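Local coordinates for nucleoside-diphosphate sugar epimerase (SulA family) (Corynebacterium glutamicum, PDB 3OH8), which probably interconverts nucleotide-linked sugars by means of an NAD-dependent, Rossmann-type epimerase domain, at residues Pro10-Arg13 with Glu14-Trp17; Val97-Gly101 with Gly102-Thr106; Thr119-Phe122 with Ala123-Thr127. All blocks are in the same frame, centred on the assembly; numbering follows the deposited sequence.

Interaction 1 (Pro10-Arg13 with Glu14-Trp17)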
loop_
_atom_site.group_PDB
_atom_site.type_symbol
_atom_site.label_atom_id
_atom_site.label_comp_id
_atom_site.label_asym_id
_atom_site.label_seq_id
_atom_site.Cartn_x
_atom_site.Cartn_y
_atom_site.Cartn_z
ATOM N N PRO A 10 -1.352 14.194 13.703
ATOM C CA PRO A 10 -2.144 14.253 14.936
ATOM C C PRO A 10 -1.950 13.010 15.797
ATOM O O PRO A 10 -2.928 12.397 16.206
ATOM C CB PRO A 10 -3.584 14.320 14.420
ATOM C CG PRO A 10 -3.546 13.509 13.136
ATOM C CD PRO A 10 -2.161 13.758 12.542
ATOM N N PHE A 11 -0.698 12.656 16.067
ATOM C CA PHE A 11 -0.373 11.533 16.939
ATOM C C PHE A 11 0.873 11.903 17.749
ATOM O O PHE A 11 1.680 12.698 17.288
ATOM C CB PHE A 11 -0.147 10.259 16.116
ATOM C CG PHE A 11 -1.401 9.745 15.468
ATOM C CD1 PHE A 11 -2.321 9.022 16.206
ATOM C CD2 PHE A 11 -1.688 10.040 14.142
ATOM C CE1 PHE A 11 -3.488 8.581 15.630
ATOM C CE2 PHE A 11 -2.857 9.595 13.552
ATOM C CZ PHE A 11 -3.761 8.868 14.297
ATOM N N PRO A 12 1.019 11.327 18.954
ATOM C CA PRO A 12 2.132 11.633 19.867
ATOM C C PRO A 12 3.487 11.384 19.214
ATOM O O PRO A 12 3.630 10.410 18.474
ATOM C CB PRO A 12 1.921 10.645 21.018
ATOM C CG PRO A 12 0.449 10.349 20.989
ATOM C CD PRO A 12 0.077 10.350 19.529
ATOM N N ARG A 13 4.469 12.237 19.491
ATOM C CA ARG A 13 5.781 12.110 18.860
ATOM C C ARG A 13 6.421 10.752 19.159
ATOM O O ARG A 13 7.134 10.185 18.332
ATOM C CB ARG A 13 6.710 13.255 19.297
ATOM C CG ARG A 13 8.126 13.154 18.719
ATOM C CD ARG A 13 8.919 14.448 18.932
ATOM N NE ARG A 13 8.926 14.876 20.334
ATOM C CZ ARG A 13 9.935 14.674 21.182
ATOM N NH1 ARG A 13 11.039 14.060 20.779
ATOM N NH2 ARG A 13 9.846 15.103 22.438
ATOM N N GLU A 14 6.173 10.222 20.342
ATOM C CA GLU A 14 6.706 8.902 20.664
ATOM C C GLU A 14 6.159 7.820 19.710
ATOM O O GLU A 14 6.896 6.943 19.260
ATOM C CB GLU A 14 6.394 8.564 22.120
ATOM C CG GLU A 14 6.890 7.214 22.583
ATOM C CD GLU A 14 6.367 6.863 23.968
ATOM O OE1 GLU A 14 6.099 7.793 24.757
ATOM O OE2 GLU A 14 6.218 5.659 24.265
HETATM N N MSE A 15 4.868 7.878 19.409
HETATM C CA MSE A 15 4.257 6.929 18.472
HETATM C C MSE A 15 4.783 7.159 17.054
HETATM O O MSE A 15 5.098 6.210 16.322
HETATM C CB MSE A 15 2.721 7.057 18.508
HETATM C CG MSE A 15 1.939 6.279 17.403
HETATM SE SE MSE A 15 0.125 6.469 17.537
HETATM C CE MSE A 15 -0.110 6.187 19.298
ATOM N N VAL A 16 4.855 8.419 16.650
ATOM C CA VAL A 16 5.304 8.735 15.294
ATOM C C VAL A 16 6.752 8.313 15.069
ATOM O O VAL A 16 7.080 7.675 14.063
ATOM C CB VAL A 16 5.141 10.234 14.988
ATOM C CG1 VAL A 16 5.682 10.562 13.606
ATOM C CG2 VAL A 16 3.678 10.631 15.099
ATOM N N TRP A 17 7.616 8.648 16.018
ATOM C CA TRP A 17 9.014 8.239 15.946
ATOM C C TRP A 17 9.112 6.724 15.865
ATOM O O TRP A 17 9.804 6.154 15.002
ATOM C CB TRP A 17 9.758 8.725 17.189
ATOM C CG TRP A 17 11.147 8.196 17.255
ATOM C CD1 TRP A 17 11.574 7.083 17.921
ATOM C CD2 TRP A 17 12.294 8.744 16.599
ATOM N NE1 TRP A 17 12.928 6.910 17.728
ATOM C CE2 TRP A 17 13.391 7.918 16.920
ATOM C CE3 TRP A 17 12.500 9.851 15.769
ATOM C CZ2 TRP A 17 14.675 8.168 16.443
ATOM C CZ3 TRP A 17 13.782 10.102 15.297
ATOM C CH2 TRP A 17 14.852 9.265 15.641
#
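Phe11 and Met15 form a Met-aromatic contact at the N-terminal end of helix 13-21, where Pro12 holds the N-cap position. The tightly packed side belongs to Val16. Its CG2 branch lies 4.0 Å from Phe11 CB and 3.6 Å from Phe11 O, and the same compact, buried side chain packs on Thr103, Ile105 and Phe96 of the neighbouring strands, a place that suits an apolar branched residue. The backbone closes the first turn here: Val16 N donates to Pro12 O at 3.0 Å, and Trp17 N donates to Arg13 O at 2.8 Å. Proline fits the cap because its ring holds phi near -57°, suited to entering the helix, while its carbonyl accepts the helical bond from Val16.

The Met15 side is looser and exposed. With CG anti to the backbone N (chi1 170°), its chain runs back toward Phe11, and the selenium of this selenomethionine approaches the ring obliquely, 4.7 Å from the centroid. Beyond that touch the ring leads away to Ile130 and Leu133 of helix 119-139. The long, polarisable side chain can meet both an aromatic ring and a proline: its terminal CE sits alongside Pro12, 4.2 Å from CD.

Interaction 2 (Val97-Gly101 with Gly102-Thr106)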
loop_
_atom_site.group_PDB
_atom_site.type_symbol
_atom_site.label_atom_id
_atom_site.label_comp_id
_atom_site.label_asym_id
_atom_site.label_seq_id
_atom_site.Cartn_x
_atom_site.Cartn_y
_atom_site.Cartn_z
ATOM N N VAL A 97 9.210 17.362 16.304
ATOM C CA VAL A 97 8.976 18.058 17.575
ATOM C C VAL A 97 7.560 17.863 18.094
ATOM O O VAL A 97 6.663 17.503 17.340
ATOM C CB VAL A 97 9.300 19.569 17.511
ATOM C CG1 VAL A 97 10.799 19.778 17.291
ATOM C CG2 VAL A 97 8.482 20.261 16.440
ATOM N N ASP A 98 7.371 18.083 19.396
ATOM C CA ASP A 98 6.035 18.068 19.979
ATOM C C ASP A 98 5.277 19.286 19.504
ATOM O O ASP A 98 5.845 20.375 19.369
ATOM C CB ASP A 98 6.103 18.040 21.502
ATOM C CG ASP A 98 6.715 16.769 22.023
ATOM O OD1 ASP A 98 6.386 15.683 21.481
ATOM O OD2 ASP A 98 7.538 16.848 22.960
ATOM N N GLN A 99 3.998 19.087 19.210
ATOM C CA GLN A 99 3.153 20.154 18.721
ATOM C C GLN A 99 1.725 19.910 19.176
ATOM O O GLN A 99 1.013 19.085 18.593
ATOM C CB GLN A 99 3.205 20.225 17.197
ATOM C CG GLN A 99 2.436 21.402 16.640
ATOM C CD GLN A 99 3.028 22.736 17.099
ATOM O OE1 GLN A 99 4.230 22.944 17.017
ATOM N NE2 GLN A 99 2.179 23.638 17.579
ATOM N N ASP A 100 1.318 20.609 20.235
ATOM C CA ASP A 100 -0.047 20.502 20.749
ATOM C C ASP A 100 -0.504 19.055 20.985
ATOM O O ASP A 100 -1.624 18.693 20.652
ATOM C CB ASP A 100 -1.008 21.228 19.804
ATOM C CG ASP A 100 -0.670 22.714 19.667
ATOM O OD1 ASP A 100 -0.288 23.328 20.689
ATOM O OD2 ASP A 100 -0.765 23.264 18.549
ATOM N N GLY A 101 0.370 18.234 21.562
ATOM C CA GLY A 101 0.038 16.846 21.834
ATOM C C GLY A 101 0.247 15.923 20.641
ATOM O O GLY A 101 0.259 14.700 20.792
ATOM N N GLY A 102 0.411 16.518 19.458
ATOM C CA GLY A 102 0.716 15.783 18.228
ATOM C C GLY A 102 2.175 15.973 17.844
ATOM O O GLY A 102 3.014 16.281 18.697
ATOM N N THR A 103 2.488 15.809 16.564
ATOM C CA THR A 103 3.872 15.837 16.108
ATOM C C THR A 103 4.015 16.779 14.920
ATOM O O THR A 103 3.169 16.798 14.032
ATOM C CB THR A 103 4.375 14.418 15.720
ATOM O OG1 THR A 103 4.207 13.535 16.834
ATOM C CG2 THR A 103 5.874 14.445 15.322
ATOM N N LEU A 104 5.053 17.604 14.937
ATOM C CA LEU A 104 5.357 18.453 13.796
ATOM C C LEU A 104 6.636 17.914 13.194
ATOM O O LEU A 104 7.683 17.912 13.852
ATOM C CB LEU A 104 5.567 19.914 14.215
ATOM C CG LEU A 104 5.991 20.827 13.050
ATOM C CD1 LEU A 104 4.897 20.908 11.990
ATOM C CD2 LEU A 104 6.362 22.212 13.551
ATOM N N ILE A 105 6.547 17.423 11.961
ATOM C CA ILE A 105 7.713 16.888 11.274
ATOM C C ILE A 105 8.255 17.931 10.324
ATOM O O ILE A 105 7.513 18.516 9.527
ATOM C CB ILE A 105 7.360 15.596 10.478
ATOM C CG1 ILE A 105 6.925 14.496 11.449
ATOM C CG2 ILE A 105 8.561 15.123 9.681
ATOM C CD1 ILE A 105 6.398 13.222 10.782
ATOM N N THR A 106 9.555 18.181 10.413
ATOM C CA THR A 106 10.191 19.018 9.414
ATOM C C THR A 106 11.176 18.184 8.618
ATOM O O THR A 106 12.057 17.533 9.184
ATOM C CB THR A 106 10.926 20.219 10.039
ATOM O OG1 THR A 106 10.007 20.976 10.837
ATOM C CG2 THR A 106 11.511 21.115 8.926
HETATM O O HOH W 1 3.961 14.841 20.828
#
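Leu104 CD2 stands obliquely beside the flat carboxamide of Gln99, well out of its plane and 4.1 Å from OE1, while Asp100 lies in that plane at the NE2 end. Gln99 NE2 donates to Asp100 OD2 at 3.1 Å, meeting the carboxylate from above, 68° out of its plane. A bend at chi2 (63°) sets the amide to this task, and both groups have arginine partners as well: Gln99 OE1 takes a bond from Arg503, and Asp100 OD2 a salt bridge from Arg506.

Val97, Gln99 and Leu104 share one face of the sheet. Val97 CG2 rests 3.7 Å from Leu104 CB, and Gln99 CB, two residues along from Val97, meets the same Leu104 CB, so the aliphatic parts of all three pack side by side. Beneath them, Val97 and Leu104 form an antiparallel hydrogen-bonded pair with two nearly straight bonds. Gln99 and Gly102 form the next such pair, closing a two-residue beta hairpin through a type I' turn. Here Gly102 N reaches Gln99 O at 2.8 Å from above the carbonyl plane. Gly101 has a positive phi (84°) at which a beta carbon would press on the preceding carbonyl, hence glycine. A water donates to Asp98 OD1 at 2.6 Å and to Gly102 O at 2.7 Å; OD1 also takes the salt bridge from Arg13.

The hairpin joins strands 91-99 and 102-110; strand 3-9 pairs along the latter, helix 13-21 packs on the face of Thr103 and Ile105, and Phe502 of helix 488-511 meets Gln99 and Leu104.

Interaction 3 (Thr119-Phe122 with Ala123-Thr127)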
loop_
_atom_site.group_PDB
_atom_site.type_symbol
_atom_site.label_atom_id
_atom_site.label_comp_id
_atom_site.label_asym_id
_atom_site.label_seq_id
_atom_site.Cartn_x
_atom_site.Cartn_y
_atom_site.Cartn_z
ATOM N N THR A 119 8.510 18.342 -4.627
ATOM C CA THR A 119 7.171 18.560 -4.113
ATOM C C THR A 119 6.319 17.286 -4.079
ATOM O O THR A 119 5.687 16.973 -3.063
ATOM C CB THR A 119 6.460 19.641 -4.938
ATOM O OG1 THR A 119 7.061 20.907 -4.649
ATOM C CG2 THR A 119 5.001 19.697 -4.581
ATOM N N GLY A 120 6.298 16.563 -5.191
ATOM C CA GLY A 120 5.519 15.338 -5.306
ATOM C C GLY A 120 5.944 14.282 -4.300
ATOM O O GLY A 120 5.115 13.718 -3.586
HETATM N N MSE A 121 7.243 14.016 -4.254
HETATM C CA MSE A 121 7.816 13.067 -3.310
HETATM C C MSE A 121 7.360 13.370 -1.892
HETATM O O MSE A 121 6.915 12.481 -1.169
HETATM C CB MSE A 121 9.344 13.133 -3.349
HETATM C CG MSE A 121 10.040 12.366 -2.208
HETATM SE SE MSE A 121 11.867 12.345 -2.266
HETATM C CE MSE A 121 12.224 11.447 -0.765
ATOM N N PHE A 122 7.480 14.629 -1.485
ATOM C CA PHE A 122 7.144 14.954 -0.108
ATOM C C PHE A 122 5.663 14.984 0.192
ATOM O O PHE A 122 5.250 14.615 1.287
ATOM C CB PHE A 122 7.898 16.187 0.380
ATOM C CG PHE A 122 9.279 15.850 0.810
ATOM C CD1 PHE A 122 9.494 15.260 2.046
ATOM C CD2 PHE A 122 10.343 15.985 -0.061
ATOM C CE1 PHE A 122 10.774 14.873 2.437
ATOM C CE2 PHE A 122 11.623 15.606 0.320
ATOM C CZ PHE A 122 11.836 15.046 1.568
ATOM N N ALA A 123 4.859 15.369 -0.789
ATOM C CA ALA A 123 3.418 15.316 -0.610
ATOM C C ALA A 123 3.004 13.861 -0.346
ATOM O O ALA A 123 2.123 13.598 0.483
ATOM C CB ALA A 123 2.701 15.872 -1.846
ATOM N N TYR A 124 3.651 12.923 -1.041
ATOM C CA TYR A 124 3.373 11.494 -0.841
ATOM C C TYR A 124 3.794 11.019 0.553
ATOM O O TYR A 124 3.017 10.368 1.261
ATOM C CB TYR A 124 4.081 10.623 -1.898
ATOM C CG TYR A 124 3.799 9.151 -1.688
ATOM C CD1 TYR A 124 2.624 8.571 -2.185
ATOM C CD2 TYR A 124 4.670 8.353 -0.960
ATOM C CE1 TYR A 124 2.337 7.227 -1.978
ATOM C CE2 TYR A 124 4.397 6.995 -0.748
ATOM C CZ TYR A 124 3.230 6.442 -1.265
ATOM O OH TYR A 124 2.952 5.110 -1.056
ATOM N N ARG A 125 5.027 11.340 0.939
ATOM C CA ARG A 125 5.528 10.986 2.261
ATOM C C ARG A 125 4.590 11.486 3.362
ATOM O O ARG A 125 4.289 10.743 4.300
ATOM C CB ARG A 125 6.946 11.536 2.492
ATOM C CG ARG A 125 8.039 10.961 1.602
ATOM C CD ARG A 125 9.421 11.537 1.992
ATOM N NE ARG A 125 9.651 11.419 3.435
ATOM C CZ ARG A 125 10.265 10.392 4.015
ATOM N NH1 ARG A 125 10.746 9.396 3.275
ATOM N NH2 ARG A 125 10.389 10.354 5.331
ATOM N N GLN A 126 4.131 12.734 3.246
ATOM C CA GLN A 126 3.223 13.325 4.238
ATOM C C GLN A 126 1.837 12.657 4.276
ATOM O O GLN A 126 1.347 12.259 5.346
ATOM C CB GLN A 126 3.060 14.837 4.005
ATOM C CG GLN A 126 4.368 15.619 4.048
ATOM C CD GLN A 126 4.216 17.085 3.634
ATOM O OE1 GLN A 126 5.071 17.911 3.946
ATOM N NE2 GLN A 126 3.136 17.405 2.930
ATOM N N THR A 127 1.187 12.552 3.121
ATOM C CA THR A 127 -0.141 11.930 3.080
ATOM C C THR A 127 -0.073 10.461 3.501
ATOM O O THR A 127 -0.924 9.981 4.246
ATOM C CB THR A 127 -0.833 12.067 1.689
ATOM O OG1 THR A 127 0.014 11.533 0.666
ATOM C CG2 THR A 127 -1.096 13.537 1.382
#
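Ala123 N donates to Thr119 O at 2.9 Å, among the shortest of the backbone bonds that tie the two segments together. The Ala123 methyl group also rests on that carbonyl, with CB 3.4 Å from Thr119 O; a side chain this small suits a buried position where the helix is approached by Glu443. The next bonds follow in order: Tyr124 N to Gly120 O at 3.0 Å, Arg125 N to Met121 O at 3.1 Å, and Gln126 N to Phe122 O. Each donor is four residues after its acceptor, so the peptide groups satisfy one another.

This is the regular alpha-helical pattern at the start of helix 119-139, the long helix that follows the strands of the antiparallel sheet. The order of strand 3-9, two short helices, further strands and this helix is consistent with a helix-grip fold, as in START-like domains.

Arg125 and Phe122 carry the side-chain contact. The CG of Arg125 is anti to the carbonyl carbon (chi1 -65°), which carries the chain back toward the preceding turn, and there CD touches two apolar neighbours, 3.9 Å from Met121 CE and 3.6 Å from Phe122 CE1. The bend at chi3 (50°) then turns the guanidinium, so its plane stands 56° from that of the Phe122 ring and NE approaches CE1 obliquely at 3.8 Å. Arginine fits because its methylenes can line apolar groups while its charged end continues beyond them. Phe122 reaches the sheet, where its ring meets His92 and touches Val109. Tyr124 points elsewhere, stacking on the ring of His438.

The three contacts follow one another along the chain, all within the antiparallel sheet and the helices that pack on it. Interactions 1 and 2 have centres about 8 Å apart and touch directly: a salt bridge joins Arg13 NE to Asp98 OD1 at 2.9 Å, and Thr103 OG1 lies 2.7 Å from Phe11 O, a probable hydrogen bond. The start of helix 13-21 is thus fastened to the hairpin of strands 91-99 and 102-110. Interaction 3 stands apart, about 19 Å from interaction 1 and 18 Å from interaction 2 between centres. Strand 102-110 leads into its helix 119-139, whose later part packs against Phe11, so the sheet and this helix between them take in all three sites.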